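Local coordinates for inositol 2-dehydrogenase (Sinorhizobium meliloti, PDB 4HKT), which catalyses the NAD-dependent oxidation of myo-inositol to scyllo-inosose (2-keto-myo-inositol), the first step of myo-inositol degradation, at residues P95-L107 and G305-A317. Numbering follows the deposited sequence.
Sequences PIDLDAERVRACL and GNDGLAALALADA. With EDO (1,2-ethanediol), chain C; EDO (1,2-ethanediol), chain S.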
loop_
_atom_site.group_PDB
_atom_site.type_symbol
_atom_site.label_atom_id
_atom_site.label_comp_id
_atom_site.label_asym_id
_atom_site.label_seq_id
_atom_site.Cartn_x
_atom_site.Cartn_y
_atom_site.Cartn_z
ATOM N N PRO B 95 21.888 25.409 12.434
ATOM C CA PRO B 95 22.765 24.781 13.412
ATOM C C PRO B 95 23.018 25.783 14.546
ATOM O O PRO B 95 22.551 26.917 14.494
ATOM C CB PRO B 95 24.062 24.580 12.627
ATOM C CG PRO B 95 24.106 25.751 11.725
ATOM C CD PRO B 95 22.672 26.085 11.384
ATOM N N ILE B 96 23.753 25.364 15.557
ATOM C CA ILE B 96 24.255 26.293 16.553
ATOM C C ILE B 96 25.299 27.162 15.881
ATOM O O ILE B 96 25.315 28.394 16.028
ATOM C CB ILE B 96 24.841 25.551 17.744
ATOM C CG1 ILE B 96 23.693 24.889 18.533
ATOM C CG2 ILE B 96 25.555 26.527 18.666
ATOM C CD1 ILE B 96 24.137 23.853 19.514
ATOM N N ASP B 97 26.185 26.500 15.142
ATOM C CA ASP B 97 27.185 27.174 14.310
ATOM C C ASP B 97 27.734 26.141 13.357
ATOM O O ASP B 97 27.597 24.947 13.591
ATOM C CB ASP B 97 28.321 27.776 15.141
ATOM C CG ASP B 97 29.168 28.765 14.342
ATOM O OD1 ASP B 97 28.692 29.885 14.126
ATOM O OD2 ASP B 97 30.304 28.407 13.939
ATOM N N LEU B 98 28.344 26.572 12.265
ATOM C CA LEU B 98 28.997 25.613 11.388
ATOM C C LEU B 98 30.349 25.150 11.896
ATOM O O LEU B 98 30.900 24.179 11.364
ATOM C CB LEU B 98 29.094 26.159 9.956
ATOM C CG LEU B 98 27.716 26.405 9.360
ATOM C CD1 LEU B 98 27.809 27.127 8.022
ATOM C CD2 LEU B 98 26.928 25.124 9.198
ATOM N N ASP B 99 30.894 25.803 12.915
ATOM C CA ASP B 99 32.221 25.497 13.412
ATOM C C ASP B 99 32.133 24.858 14.791
ATOM O O ASP B 99 31.643 25.472 15.717
ATOM C CB ASP B 99 33.058 26.790 13.508
ATOM C CG ASP B 99 34.463 26.545 14.028
ATOM O OD1 ASP B 99 35.399 26.674 13.245
ATOM O OD2 ASP B 99 34.653 26.233 15.205
ATOM N N ALA B 100 32.678 23.655 14.951
ATOM C CA ALA B 100 32.397 22.875 16.157
ATOM C C ALA B 100 33.022 23.508 17.415
ATOM O O ALA B 100 32.462 23.434 18.523
ATOM C CB ALA B 100 32.878 21.430 15.986
ATOM N N GLU B 101 34.183 24.133 17.239
ATOM C CA GLU B 101 34.815 24.843 18.324
ATOM C C GLU B 101 33.926 26.008 18.820
ATOM O O GLU B 101 33.726 26.164 20.026
ATOM C CB GLU B 101 36.191 25.384 17.904
ATOM C CG GLU B 101 37.019 25.848 19.093
ATOM C CD GLU B 101 37.719 24.702 19.858
ATOM O OE1 GLU B 101 37.097 23.640 20.174
ATOM O OE2 GLU B 101 38.934 24.867 20.154
ATOM N N ARG B 102 33.408 26.803 17.904
ATOM C CA ARG B 102 32.389 27.844 18.267
ATOM C C ARG B 102 31.180 27.271 19.005
ATOM O O ARG B 102 30.652 27.899 19.954
ATOM C CB ARG B 102 31.889 28.550 17.001
ATOM C CG ARG B 102 30.968 29.743 17.192
ATOM C CD ARG B 102 31.669 30.884 17.939
ATOM N NE ARG B 102 30.739 31.908 18.407
ATOM C CZ ARG B 102 30.145 31.925 19.604
ATOM N NH1 ARG B 102 30.323 30.937 20.497
ATOM N NH2 ARG B 102 29.386 32.960 19.930
ATOM N N VAL B 103 30.699 26.109 18.555
ATOM C CA VAL B 103 29.532 25.461 19.184
ATOM C C VAL B 103 29.873 25.126 20.626
ATOM O O VAL B 103 29.092 25.375 21.537
ATOM C CB VAL B 103 29.089 24.182 18.455
ATOM C CG1 VAL B 103 28.011 23.477 19.265
ATOM C CG2 VAL B 103 28.656 24.482 17.025
ATOM N N ARG B 104 31.034 24.537 20.832
ATOM C CA ARG B 104 31.549 24.219 22.167
ATOM C C ARG B 104 31.634 25.406 23.105
ATOM O O ARG B 104 31.247 25.308 24.271
ATOM C CB ARG B 104 32.923 23.513 22.068
ATOM C CG ARG B 104 32.822 22.015 21.742
ATOM C CD ARG B 104 34.172 21.313 21.897
ATOM N NE ARG B 104 35.051 21.728 20.805
ATOM C CZ ARG B 104 35.161 21.106 19.625
ATOM N NH1 ARG B 104 34.488 19.971 19.355
ATOM N NH2 ARG B 104 35.995 21.607 18.718
ATOM N N ALA B 105 32.107 26.532 22.591
ATOM C CA ALA B 105 32.176 27.760 23.363
ATOM C C ALA B 105 30.778 28.225 23.758
ATOM O O ALA B 105 30.558 28.653 24.873
ATOM C CB ALA B 105 32.877 28.857 22.553
ATOM N N CYS B 106 29.849 28.145 22.823
ATOM C CA CYS B 106 28.468 28.509 23.053
ATOM C C CYS B 106 27.790 27.648 24.159
ATOM O O CYS B 106 27.217 28.168 25.103
ATOM C CB CYS B 106 27.745 28.404 21.719
ATOM S SG CYS B 106 25.995 28.714 21.749
ATOM N N LEU B 107 27.915 26.330 24.038
ATOM C CA LEU B 107 27.390 25.398 25.033
ATOM C C LEU B 107 27.986 25.608 26.433
ATOM O O LEU B 107 27.306 25.413 27.415
ATOM C CB LEU B 107 27.611 23.952 24.571
ATOM C CG LEU B 107 26.940 23.582 23.226
ATOM C CD1 LEU B 107 27.132 22.111 22.899
ATOM C CD2 LEU B 107 25.459 23.968 23.182
ATOM N N GLY B 305 21.587 21.034 23.050
ATOM C CA GLY B 305 22.809 21.570 22.505
ATOM C C GLY B 305 23.781 20.491 22.124
ATOM O O GLY B 305 24.349 20.536 21.038
ATOM N N ASN B 306 24.000 19.523 23.008
ATOM C CA ASN B 306 24.921 18.449 22.678
ATOM C C ASN B 306 24.452 17.656 21.465
ATOM O O ASN B 306 25.278 17.179 20.676
ATOM C CB ASN B 306 25.167 17.523 23.868
ATOM C CG ASN B 306 26.284 16.528 23.590
ATOM O OD1 ASN B 306 27.450 16.920 23.378
ATOM N ND2 ASN B 306 25.926 15.236 23.483
ATOM N N ASP B 307 23.131 17.551 21.259
ATOM C CA ASP B 307 22.644 16.846 20.069
ATOM C C ASP B 307 22.986 17.646 18.829
ATOM O O ASP B 307 23.350 17.063 17.813
ATOM C CB ASP B 307 21.136 16.561 20.124
ATOM C CG ASP B 307 20.757 15.552 21.216
ATOM O OD1 ASP B 307 21.484 14.553 21.427
ATOM O OD2 ASP B 307 19.731 15.794 21.906
ATOM N N GLY B 308 22.903 18.979 18.894
ATOM C CA GLY B 308 23.357 19.807 17.743
ATOM C C GLY B 308 24.852 19.640 17.458
ATOM O O GLY B 308 25.282 19.554 16.311
ATOM N N LEU B 309 25.644 19.590 18.512
ATOM C CA LEU B 309 27.058 19.390 18.371
ATOM C C LEU B 309 27.372 18.012 17.769
ATOM O O LEU B 309 28.222 17.880 16.878
ATOM C CB LEU B 309 27.741 19.532 19.737
ATOM C CG LEU B 309 29.254 19.265 19.764
ATOM C CD1 LEU B 309 29.940 20.171 18.775
ATOM C CD2 LEU B 309 29.834 19.453 21.159
ATOM N N ALA B 310 26.716 16.973 18.292
ATOM C CA ALA B 310 26.943 15.614 17.807
ATOM C C ALA B 310 26.658 15.443 16.307
ATOM O O ALA B 310 27.433 14.787 15.586
ATOM C CB ALA B 310 26.093 14.635 18.627
ATOM N N ALA B 311 25.574 16.038 15.823
ATOM C CA ALA B 311 25.224 15.956 14.415
ATOM C C ALA B 311 26.234 16.686 13.527
ATOM O O ALA B 311 26.586 16.217 12.470
ATOM C CB ALA B 311 23.811 16.460 14.206
ATOM N N LEU B 312 26.734 17.819 13.991
ATOM C CA LEU B 312 27.744 18.575 13.268
ATOM C C LEU B 312 29.062 17.822 13.217
ATOM O O LEU B 312 29.671 17.798 12.175
ATOM C CB LEU B 312 27.945 19.938 13.919
ATOM C CG LEU B 312 28.975 20.832 13.257
ATOM C CD1 LEU B 312 28.514 21.226 11.874
ATOM C CD2 LEU B 312 29.234 22.062 14.116
ATOM N N ALA B 313 29.434 17.152 14.305
ATOM C CA ALA B 313 30.674 16.377 14.332
ATOM C C ALA B 313 30.575 15.225 13.326
ATOM O O ALA B 313 31.537 14.920 12.645
ATOM C CB ALA B 313 30.996 15.884 15.737
ATOM N N LEU B 314 29.381 14.634 13.191
ATOM C CA LEU B 314 29.187 13.616 12.159
ATOM C C LEU B 314 29.308 14.232 10.777
ATOM O O LEU B 314 29.934 13.632 9.905
ATOM C CB LEU B 314 27.856 12.891 12.300
ATOM C CG LEU B 314 27.739 12.120 13.626
ATOM C CD1 LEU B 314 26.320 11.730 13.941
ATOM C CD2 LEU B 314 28.594 10.886 13.669
ATOM N N ALA B 315 28.705 15.417 10.563
ATOM C CA ALA B 315 28.846 16.069 9.267
ATOM C C ALA B 315 30.321 16.364 8.957
ATOM O O ALA B 315 30.774 16.124 7.823
ATOM C CB ALA B 315 27.981 17.343 9.166
ATOM N N ASP B 316 31.052 16.890 9.930
ATOM C CA ASP B 316 32.477 17.245 9.712
ATOM C C ASP B 316 33.293 15.980 9.314
ATOM O O ASP B 316 34.155 16.032 8.404
ATOM C CB ASP B 316 33.095 17.866 10.969
ATOM C CG ASP B 316 32.618 19.292 11.253
ATOM O OD1 ASP B 316 32.143 20.011 10.347
ATOM O OD2 ASP B 316 32.719 19.699 12.426
ATOM N N ALA B 317 33.014 14.870 10.018
ATOM C CA ALA B 317 33.606 13.596 9.695
ATOM C C ALA B 317 33.216 13.144 8.297
ATOM O O ALA B 317 34.074 12.646 7.582
ATOM C CB ALA B 317 33.264 12.526 10.742
HETATM C C1 EDO C . 32.009 24.452 8.449
HETATM O O1 EDO C . 32.788 25.098 9.442
HETATM C C2 EDO C . 31.429 25.441 7.439
HETATM O O2 EDO C . 32.110 25.297 6.196
HETATM C C1 EDO S . 19.339 9.551 21.665
HETATM O O1 EDO S . 17.942 9.832 21.510
HETATM C C2 EDO S . 20.186 10.502 20.803
HETATM O O2 EDO S . 19.799 11.880 21.000
HETATM O O HOH W 1 24.645 22.502 15.503
HETATM O O HOH W 2 32.805 22.349 12.494
#
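Leu309 drops as a knob into the hole formed by Ala100, Val103, Arg104 and Leu107, where helices 100-107 and 305-317 run nearly antiparallel (170°). Its CG stands anti to the backbone N (chi1 177°), which carries its branched end toward helix 100-107: CD1 lies 3.9 Å from Val103 CG1, while CD2 rests on the aliphatic part of Arg104. One turn on, Leu312 takes the same rotamer and pushes CD2 against Val103 CG2 at 3.8 Å and up to Asp97 O at 3.4 Å. Packing is also tight at the Gly305 end. There the backbone itself is the surface, with Leu107 CD2 3.6 Å from Gly305 CA and Ile96 CD1 3.7 Å from Gly305 O.

Toward solvent the contact is looser. Arg104 touches Leu309 only through CG, at about a right angle; its chain bends at chi3 and its guanidinium grips Glu101 OE1 side-on through NE and NH2, the latter at 2.7 Å. At the far end water 2 links the segments, donating to Leu98 O and, at 2.7 Å, to Asp316 OD2. Arg170 of helix 168-184 forms a salt bridge with Asp316 OD1, and Phe177 of that helix covers Leu314 and Ala315.

The contact seats helix 305-324 beside a helix of the NAD-binding Rossmann domain, while its other side packs on helix 168-184 and strand 188-196 of the mixed sheet. With no direct hydrogen bond across it, this junction rests on the Leu309 knob, the Leu312 and Leu107 methyl contacts and bridging water, so the helices' fit probably depends more on shape than on polar pairing.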